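Local atomic coordinates of rifamycin polyketide synthase (Amycolatopsis mediterranei, PDB entry 4LN9), a protein that probably dehydrates the beta-hydroxyacyl polyketide intermediate in the terminal module of the rifamycin assembly line, through a dehydratase domain with a double hotdog fold. Residues V98-V103 against T150-P155; A266-R271 against L307-G312. One frame throughout, in Å; residues are numbered along the deposited sequence.

Interaction 1: residues V98-V103 against T150-P155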
loop_
_atom_site.group_PDB
_atom_site.type_symbol
_atom_site.label_atom_id
_atom_site.label_comp_id
_atom_site.label_asym_id
_atom_site.label_seq_id
_atom_site.Cartn_x
_atom_site.Cartn_y
_atom_site.Cartn_z
ATOM N N VAL A 98 -19.053 -7.419 7.152
ATOM C CA VAL A 98 -19.517 -7.610 8.528
ATOM C C VAL A 98 -18.378 -7.513 9.536
ATOM O O VAL A 98 -17.381 -8.227 9.431
ATOM C CB VAL A 98 -20.247 -8.955 8.708
ATOM C CG1 VAL A 98 -20.627 -9.162 10.167
ATOM C CG2 VAL A 98 -21.480 -9.007 7.819
ATOM N N LEU A 99 -18.529 -6.619 10.509
ATOM C CA LEU A 99 -17.535 -6.469 11.567
ATOM C C LEU A 99 -17.802 -7.445 12.712
ATOM O O LEU A 99 -18.571 -7.156 13.629
ATOM C CB LEU A 99 -17.483 -5.020 12.073
ATOM C CG LEU A 99 -16.321 -4.641 13.003
ATOM C CD1 LEU A 99 -14.985 -5.065 12.411
ATOM C CD2 LEU A 99 -16.330 -3.149 13.304
ATOM N N ASP A 100 -17.209 -8.632 12.599
ATOM C CA ASP A 100 -17.390 -9.711 13.568
ATOM C C ASP A 100 -16.903 -9.249 14.937
ATOM O O ASP A 100 -17.615 -9.362 15.935
ATOM C CB ASP A 100 -16.585 -10.937 13.113
ATOM C CG ASP A 100 -17.079 -12.236 13.730
ATOM O OD1 ASP A 100 -18.085 -12.212 14.472
ATOM O OD2 ASP A 100 -16.459 -13.291 13.460
ATOM N N GLU A 101 -15.729 -8.624 14.950
ATOM C CA GLU A 101 -15.118 -8.158 16.188
ATOM C C GLU A 101 -14.114 -7.040 15.907
ATOM O O GLU A 101 -13.439 -7.043 14.877
ATOM C CB GLU A 101 -14.433 -9.324 16.908
ATOM C CG GLU A 101 -13.829 -8.969 18.257
ATOM C CD GLU A 101 -13.367 -10.193 19.025
ATOM O OE1 GLU A 101 -13.309 -11.288 18.424
ATOM O OE2 GLU A 101 -13.091 -10.068 20.237
ATOM N N LEU A 102 -14.108 -6.027 16.768
ATOM C CA LEU A 102 -13.053 -5.020 16.747
ATOM C C LEU A 102 -12.696 -4.595 18.163
ATOM O O LEU A 102 -13.572 -4.234 18.951
ATOM C CB LEU A 102 -13.478 -3.802 15.921
ATOM C CG LEU A 102 -12.365 -2.818 15.546
ATOM C CD1 LEU A 102 -11.373 -3.466 14.593
ATOM C CD2 LEU A 102 -12.940 -1.545 14.942
ATOM N N VAL A 103 -11.426 -4.750 18.520
ATOM C CA VAL A 103 -10.956 -4.317 19.829
ATOM C C VAL A 103 -10.144 -3.033 19.712
ATOM O O VAL A 103 -9.241 -2.937 18.879
ATOM C CB VAL A 103 -10.106 -5.403 20.515
ATOM C CG1 VAL A 103 -9.521 -4.875 21.816
ATOM C CG2 VAL A 103 -10.943 -6.649 20.767
ATOM N N THR A 150 -7.650 -3.857 16.397
ATOM C CA THR A 150 -7.429 -5.107 15.695
ATOM C C THR A 150 -8.716 -5.920 15.749
ATOM O O THR A 150 -9.453 -5.849 16.733
ATOM C CB THR A 150 -6.274 -5.904 16.335
ATOM O OG1 THR A 150 -6.025 -7.092 15.574
ATOM C CG2 THR A 150 -6.610 -6.282 17.770
ATOM N N GLY A 151 -9.080 -6.534 14.629
ATOM C CA GLY A 151 -10.357 -7.228 14.552
ATOM C C GLY A 151 -10.497 -8.198 13.397
ATOM O O GLY A 151 -9.509 -8.639 12.810
ATOM N N VAL A 152 -11.745 -8.551 13.104
ATOM C CA VAL A 152 -12.064 -9.576 12.122
ATOM C C VAL A 152 -13.292 -9.154 11.320
ATOM O O VAL A 152 -14.301 -8.739 11.894
ATOM C CB VAL A 152 -12.365 -10.920 12.809
ATOM C CG1 VAL A 152 -12.772 -11.965 11.781
ATOM C CG2 VAL A 152 -11.159 -11.391 13.609
ATOM N N LEU A 153 -13.157 -9.143 9.998
ATOM C CA LEU A 153 -14.294 -8.943 9.109
ATOM C C LEU A 153 -14.682 -10.240 8.415
ATOM O O LEU A 153 -13.827 -11.069 8.109
ATOM C CB LEU A 153 -13.976 -7.867 8.075
ATOM C CG LEU A 153 -13.705 -6.508 8.722
ATOM C CD1 LEU A 153 -12.726 -5.702 7.885
ATOM C CD2 LEU A 153 -15.008 -5.749 8.922
ATOM N N VAL A 154 -15.985 -10.454 8.261
ATOM C CA VAL A 154 -16.489 -11.696 7.685
ATOM C C VAL A 154 -17.484 -11.388 6.573
ATOM O O VAL A 154 -18.050 -10.296 6.529
ATOM C CB VAL A 154 -17.165 -12.583 8.751
ATOM C CG1 VAL A 154 -16.186 -12.913 9.867
ATOM C CG2 VAL A 154 -18.407 -11.901 9.307
ATOM N N PRO A 155 -17.670 -12.336 5.644
ATOM C CA PRO A 155 -18.643 -12.110 4.581
ATOM C C PRO A 155 -20.061 -12.128 5.141
ATOM O O PRO A 155 -20.271 -12.576 6.268
ATOM C CB PRO A 155 -18.427 -13.306 3.639
ATOM C CG PRO A 155 -17.126 -13.920 4.049
ATOM C CD PRO A 155 -17.005 -13.642 5.517
#

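Interaction 2: residues A266-R271 against L307-G312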
loop_
_atom_site.group_PDB
_atom_site.type_symbol
_atom_site.label_atom_id
_atom_site.label_comp_id
_atom_site.label_asym_id
_atom_site.label_seq_id
_atom_site.Cartn_x
_atom_site.Cartn_y
_atom_site.Cartn_z
ATOM N N ALA A 266 -14.640 -2.948 23.212
ATOM C CA ALA A 266 -14.812 -4.091 22.319
ATOM C C ALA A 266 -16.139 -4.040 21.561
ATOM O O ALA A 266 -17.213 -4.038 22.165
ATOM C CB ALA A 266 -14.688 -5.396 23.092
ATOM N N TRP A 267 -16.047 -4.109 20.237
ATOM C CA TRP A 267 -17.218 -4.126 19.365
ATOM C C TRP A 267 -17.454 -5.530 18.901
ATOM O O TRP A 267 -16.532 -6.183 18.411
ATOM C CB TRP A 267 -16.965 -3.243 18.149
ATOM C CG TRP A 267 -16.774 -1.783 18.475
ATOM C CD1 TRP A 267 -15.653 -1.172 19.032
ATOM C CD2 TRP A 267 -17.707 -0.685 18.195
ATOM N NE1 TRP A 267 -15.834 0.184 19.123
ATOM C CE2 TRP A 267 -17.053 0.538 18.659
ATOM C CE3 TRP A 267 -18.979 -0.602 17.652
ATOM C CZ2 TRP A 267 -17.672 1.773 18.587
ATOM C CZ3 TRP A 267 -19.582 0.653 17.558
ATOM C CH2 TRP A 267 -18.942 1.811 18.012
ATOM N N ASN A 268 -18.714 -5.948 18.877
ATOM C CA ASN A 268 -19.053 -7.281 18.398
ATOM C C ASN A 268 -20.297 -7.250 17.526
ATOM O O ASN A 268 -21.317 -6.679 17.912
ATOM C CB ASN A 268 -19.268 -8.229 19.579
ATOM C CG ASN A 268 -18.000 -8.463 20.377
ATOM O OD1 ASN A 268 -17.817 -7.896 21.454
ATOM N ND2 ASN A 268 -17.112 -9.293 19.844
ATOM N N GLY A 269 -20.179 -7.777 16.311
ATOM C CA GLY A 269 -21.329 -7.931 15.425
ATOM C C GLY A 269 -21.887 -6.606 14.940
ATOM O O GLY A 269 -23.085 -6.344 15.061
ATOM N N LEU A 270 -21.031 -5.797 14.327
ATOM C CA LEU A 270 -21.487 -4.564 13.702
ATOM C C LEU A 270 -21.739 -4.702 12.203
ATOM O O LEU A 270 -20.875 -5.162 11.451
ATOM C CB LEU A 270 -20.543 -3.398 13.986
ATOM C CG LEU A 270 -21.163 -2.127 13.402
ATOM C CD1 LEU A 270 -21.501 -1.082 14.459
ATOM C CD2 LEU A 270 -20.339 -1.531 12.264
ATOM N N ARG A 271 -22.945 -4.328 11.787
ATOM C CA ARG A 271 -23.332 -4.369 10.383
ATOM C C ARG A 271 -23.853 -3.013 9.940
ATOM O O ARG A 271 -24.769 -2.463 10.552
ATOM C CB ARG A 271 -24.430 -5.405 10.167
ATOM C CG ARG A 271 -23.932 -6.834 10.104
ATOM C CD ARG A 271 -25.105 -7.791 10.017
ATOM N NE ARG A 271 -24.679 -9.174 10.192
ATOM C CZ ARG A 271 -24.430 -9.735 11.371
ATOM N NH1 ARG A 271 -24.621 -9.048 12.490
ATOM N NH2 ARG A 271 -24.012 -10.991 11.433
ATOM N N LEU A 307 -25.856 -3.388 15.921
ATOM C CA LEU A 307 -24.679 -3.690 16.719
ATOM C C LEU A 307 -25.054 -4.697 17.803
ATOM O O LEU A 307 -25.930 -4.429 18.626
ATOM C CB LEU A 307 -24.145 -2.407 17.357
ATOM C CG LEU A 307 -23.034 -2.563 18.394
ATOM C CD1 LEU A 307 -21.874 -3.351 17.805
ATOM C CD2 LEU A 307 -22.567 -1.198 18.880
ATOM N N ASP A 308 -24.465 -5.890 17.740
ATOM C CA ASP A 308 -24.802 -6.950 18.689
ATOM C C ASP A 308 -24.355 -6.576 20.099
ATOM O O ASP A 308 -25.116 -6.710 21.058
ATOM C CB ASP A 308 -24.166 -8.283 18.277
ATOM C CG ASP A 308 -24.833 -8.900 17.060
ATOM O OD1 ASP A 308 -25.945 -8.461 16.700
ATOM O OD2 ASP A 308 -24.251 -9.838 16.475
ATOM N N SER A 309 -23.134 -6.061 20.209
ATOM C CA SER A 309 -22.519 -5.819 21.509
ATOM C C SER A 309 -21.408 -4.773 21.423
ATOM O O SER A 309 -20.548 -4.839 20.546
ATOM C CB SER A 309 -21.977 -7.128 22.090
ATOM O OG SER A 309 -21.373 -6.915 23.354
ATOM N N LEU A 310 -21.452 -3.793 22.321
ATOM C CA LEU A 310 -20.294 -2.947 22.601
ATOM C C LEU A 310 -19.971 -2.931 24.095
ATOM O O LEU A 310 -20.823 -2.596 24.918
ATOM C CB LEU A 310 -20.538 -1.520 22.100
ATOM C CG LEU A 310 -19.501 -0.458 22.477
ATOM C CD1 LEU A 310 -18.171 -0.734 21.792
ATOM C CD2 LEU A 310 -20.008 0.935 22.134
ATOM N N VAL A 311 -18.762 -3.366 24.441
ATOM C CA VAL A 311 -18.269 -3.274 25.815
ATOM C C VAL A 311 -17.288 -2.107 25.960
ATOM O O VAL A 311 -16.530 -1.812 25.036
ATOM C CB VAL A 311 -17.577 -4.583 26.249
ATOM C CG1 VAL A 311 -16.789 -4.370 27.533
ATOM C CG2 VAL A 311 -18.602 -5.695 26.424
ATOM N N GLY A 312 -17.359 -1.401 27.086
ATOM C CA GLY A 312 -16.541 -0.204 27.295
ATOM C C GLY A 312 -15.516 -0.361 28.405
ATOM O O GLY A 312 -15.561 -1.328 29.165
HETATM O O HOH W 1 -18.428 -6.182 23.109
#

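Interaction 1: residues V98-V103 against T150-P155
Val98 and Val154 meet on one face of an antiparallel strand pair, and their branches cross at a slant. CG2 of Val154 lies 3.5 Å from CB of Val98 and almost as near its CG1. It gets there because chi1 of -58° wedges CG2 between the backbone N and the carbonyl carbon, while CG1 swings the other way, to 3.6 Å from OD2 of Asp100. On the opposite face Leu99 and Leu153 also meet obliquely, methyl against methyl, with CD1 of Leu99 3.6 Å from CD2 of Leu153.

Paired N-H to C=O bonds secure both ends: Val98 with Val154, and Val103 with Thr150, where Val103 N reaches Thr150 O at 2.9 Å in a nearly straight bond (175°). Between them lies a classic beta bulge. Asp100 and Glu101 both face Val152, and both their amides approach Val152 O, each in a weak bond. The extra residue turns the Asp100 side chain toward the partner strand, where its CB stands 3.4 Å from Val152 O. The backbones draw close at Gly151, which has no side chain: its CA is 4.1 Å from CA of Leu102.

Within the double hotdog fold, strand 98-104 pairs on its other edge with strand 263-272, and strand 146-154 with strand 131-139; Val84 and Val88 of helix 80-93 pack on Leu99.

Interaction 2: residues A266-R271 against L307-G312
Leu310 lays its side chain alongside Trp267, both pointing the same way from a non-hydrogen-bonded antiparallel pair. Followed outward, the leucine begins with CB, 4.2 Å from Ala266 O. CG stands anti to the backbone N (chi1 172°), and from it CD1 reaches over the indole. That methyl lies 3.5 Å from the centroid of the Trp267 five-membered ring, only 5° off its normal, in a CH-pi contact. Leu310 CD1 also comes 3.5 Å from Ala266 O. Leu307 reaches the six-membered part of the indole instead, its CD2 3.8 Å from Trp267 CZ3, and the two side chains cross at about a right angle.

The pairing joins strands 263-272 and 303-313 of the double hotdog fold, in which curved antiparallel sheet wraps long helices: Trp267 and Leu310 both rest on Leu243 of helix 236-251, and Trp267 also touches helix 80-93.

On the other face, Asn268 and Ser309 share a water. It donates to Asn268 OD1 and to Ala266 O and accepts from Ser309 OG, tying both strands together. Asp308 and Ser309 form a classic beta bulge opposite Asn268. The chain turns a corner at Gly269, whose O accepts a hydrogen bond from Asp308 N at 3.0 Å, the donor lying above the carbonyl plane. Asp308 OD2 lies at the edge of the Arg271 guanidinium, 4.1 Å from NH1 and beyond a salt bridge, while Arg271 NE forms a salt bridge with Glu156.

Overall arrangement
Interactions 1 and 2 are strand pairings with one more pairing between them, that of strand 98-104 with strand 263-272; their centres lie about 10 Å apart. Across that middle pairing Leu102 O probably accepts from Trp267 N, and Leu99 O from Leu270 N. Both contacts are partly buried, with one face directed to the helices. In interaction 1 that face is aliphatic, built from leucines; in interaction 2 an indole adds an aromatic surface that two leucines pack against. The other faces are mixed: valines lie beside Glu101 and Thr150 in interaction 1, while in interaction 2 Ala266 and Val311 lie beside the water-bridged Asn268 and Ser309. Each contains a classic beta bulge, with an exposed aspartate, Asp100 or Asp308, turned toward the partner strand.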